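Local coordinates for microcin B17-processing protein McbC (Escherichia coli str. K-12 substr. MG1655, PDB 6GRH) that is an FMN-containing oxidoreductase needed to process the inactive microcin B17 precursor peptide into the active antibiotic, at residues L211-T214 against G215-Q219. Sequence-based numbering, arbitrary orientation.
Sequences LMET and GSMYQ
Met217 reaches back one helical turn onto Glu213, on helix 204-227 of this nitroreductase-family domain, where every touching residue is buried. Its CB lies 3.5 Å from Thr214 O. With CG turned opposite the carbonyl carbon (chi1 -64°), the chain runs back toward the preceding turn, and CG comes to 3.3 Å from Glu213 O. SD then crosses the Glu213 side chain at a slant, 4.0 Å from its CG; the chain bends at chi3, and the Met217 side chain also packs on Ile129, Val131 and Tyr191 of the central sheet. Glu213 O takes two hydrogen bonds. Met217 N donates the regular helical one at 3.0 Å, and Ser216 OG, placed between its own backbone N and carbonyl carbon (chi1 71°), folds back to give a second at 2.6 Å, meeting the C=O at 125°. The Glu213 chain is extended and carries OE1 to a hydrogen bond with Ser122 OG, a residue of the FMN pocket. One residue further along, Tyr218 N bonds to Thr214 O at 3.0 Å, and Gly215 CA sits 3.6 Å above one face of the Tyr218 ring, toward its rim. The serine hydroxyl thus donates its hydrogen bond within its own helix, while the carboxylate holds a pocket serine and the tyrosine side chain touches a bound FMN, so this turn probably contributes to the flavin surroundings.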
ATOM      1  N   LEU D 211      17.483  -8.150   0.789  1.00 25.65           N
ATOM      2  CA  LEU D 211      18.168  -6.916   0.371  1.00 26.56           C
ATOM      3  C   LEU D 211      19.489  -6.730   1.110  1.00 26.54           C
ATOM      4  O   LEU D 211      20.478  -6.418   0.504  1.00 25.87           O
ATOM      5  CB  LEU D 211      17.253  -5.684   0.523  1.00 26.15           C
ATOM      6  CG  LEU D 211      16.415  -5.371  -0.718  1.00 26.47           C
ATOM      7  CD1 LEU D 211      15.587  -6.528  -1.240  1.00 27.36           C
ATOM      8  CD2 LEU D 211      15.476  -4.212  -0.431  1.00 26.57           C
ATOM      9  N   MET D 212      19.501  -6.995   2.415  1.00 26.77           N
ATOM     10  CA  MET D 212      20.734  -6.974   3.175  1.00 27.41           C
ATOM     11  C   MET D 212      21.737  -8.009   2.671  1.00 27.26           C
ATOM     12  O   MET D 212      22.917  -7.709   2.507  1.00 26.84           O
ATOM     13  CB  MET D 212      20.456  -7.098   4.685  1.00 28.32           C
ATOM     14  CG  MET D 212      19.745  -5.865   5.210  1.00 28.63           C
ATOM     15  SD  MET D 212      19.448  -5.886   6.983  1.00 30.69           S
ATOM     16  CE  MET D 212      18.410  -7.310   7.189  1.00 30.73           C
ATOM     17  N   GLU D 213      21.261  -9.200   2.364  1.00 26.94           N
ATOM     18  CA  GLU D 213      22.114 -10.228   1.833  1.00 28.02           C
ATOM     19  C   GLU D 213      22.806  -9.822   0.547  1.00 26.62           C
ATOM     20  O   GLU D 213      23.969 -10.097   0.371  1.00 26.64           O
ATOM     21  CB  GLU D 213      21.328 -11.507   1.634  1.00 29.16           C
ATOM     22  CG  GLU D 213      22.106 -12.640   1.016  1.00 30.55           C
ATOM     23  CD  GLU D 213      21.269 -13.901   0.944  1.00 32.76           C
ATOM     24  OE1 GLU D 213      20.532 -14.173   1.945  1.00 33.25           O
ATOM     25  OE2 GLU D 213      21.351 -14.603  -0.111  1.00 33.06           O
ATOM     26  N   THR D 214      22.096  -9.136  -0.318  1.00 26.07           N
ATOM     27  CA  THR D 214      22.663  -8.605  -1.559  1.00 26.05           C
ATOM     28  C   THR D 214      23.878  -7.707  -1.317  1.00 26.19           C
ATOM     29  O   THR D 214      24.879  -7.820  -2.003  1.00 25.79           O
ATOM     30  CB  THR D 214      21.571  -7.858  -2.331  1.00 26.30           C
ATOM     31  OG1 THR D 214      20.475  -8.768  -2.536  1.00 25.78           O
ATOM     32  CG2 THR D 214      22.079  -7.361  -3.652  1.00 26.46           C
ATOM     33  N   GLY D 215      23.780  -6.856  -0.287  1.00 26.22           N
ATOM     34  CA  GLY D 215      24.859  -5.992   0.107  1.00 25.83           C
ATOM     35  C   GLY D 215      26.042  -6.763   0.653  1.00 26.80           C
ATOM     36  O   GLY D 215      27.194  -6.399   0.358  1.00 26.50           O
ATOM     37  N   SER D 216      25.789  -7.840   1.432  1.00 26.16           N
ATOM     38  CA  SER D 216      26.898  -8.677   1.879  1.00 27.45           C
ATOM     39  C   SER D 216      27.617  -9.320   0.685  1.00 28.17           C
ATOM     40  O   SER D 216      28.859  -9.543   0.708  1.00 29.18           O
ATOM     41  CB  SER D 216      26.450  -9.750   2.902  1.00 27.48           C
ATOM     42  OG  SER D 216      25.673 -10.753   2.289  1.00 27.33           O
ATOM     43  N   MET D 217      26.859  -9.639  -0.349  1.00 27.95           N
ATOM     44  CA  MET D 217      27.431 -10.284  -1.527  1.00 29.33           C
ATOM     45  C   MET D 217      28.269  -9.315  -2.340  1.00 29.42           C
ATOM     46  O   MET D 217      29.424  -9.616  -2.643  1.00 30.48           O
ATOM     47  CB  MET D 217      26.369 -10.945  -2.383  1.00 29.49           C
ATOM     48  CG  MET D 217      25.683 -12.068  -1.641  1.00 30.27           C
ATOM     49  SD  MET D 217      24.184 -12.601  -2.459  1.00 31.69           S
ATOM     50  CE  MET D 217      24.872 -13.333  -3.937  1.00 31.29           C
ATOM     51  N   TYR D 218      27.731  -8.149  -2.692  1.00 28.93           N
ATOM     52  CA  TYR D 218      28.544  -7.235  -3.488  1.00 29.26           C
ATOM     53  C   TYR D 218      29.760  -6.717  -2.706  1.00 29.72           C
ATOM     54  O   TYR D 218      30.779  -6.374  -3.310  1.00 29.53           O
ATOM     55  CB  TYR D 218      27.737  -6.119  -4.155  1.00 28.34           C
ATOM     56  CG  TYR D 218      27.165  -5.001  -3.303  1.00 27.99           C
ATOM     57  CD1 TYR D 218      27.970  -4.170  -2.540  1.00 28.13           C
ATOM     58  CD2 TYR D 218      25.798  -4.714  -3.352  1.00 27.26           C
ATOM     59  CE1 TYR D 218      27.416  -3.128  -1.798  1.00 27.94           C
ATOM     60  CE2 TYR D 218      25.236  -3.667  -2.626  1.00 27.12           C
ATOM     61  CZ  TYR D 218      26.045  -2.871  -1.861  1.00 27.23           C
ATOM     62  OH  TYR D 218      25.487  -1.851  -1.123  1.00 27.06           O
ATOM     63  N   GLN D 219      29.659  -6.683  -1.378  1.00 29.08           N
ATOM     64  CA  GLN D 219      30.770  -6.233  -0.552  1.00 29.95           C
ATOM     65  C   GLN D 219      31.938  -7.216  -0.616  1.00 30.73           C
ATOM     66  O   GLN D 219      33.078  -6.799  -0.734  1.00 31.17           O
ATOM     67  CB  GLN D 219      30.330  -6.013   0.899  1.00 30.20           C
ATOM     68  CG  GLN D 219      31.402  -5.415   1.813  1.00 31.44           C
ATOM     69  CD  GLN D 219      31.950  -4.055   1.371  1.00 32.29           C
ATOM     70  OE1 GLN D 219      31.339  -3.341   0.556  1.00 31.73           O
ATOM     71  NE2 GLN D 219      33.134  -3.690   1.914  1.00 32.60           N
TER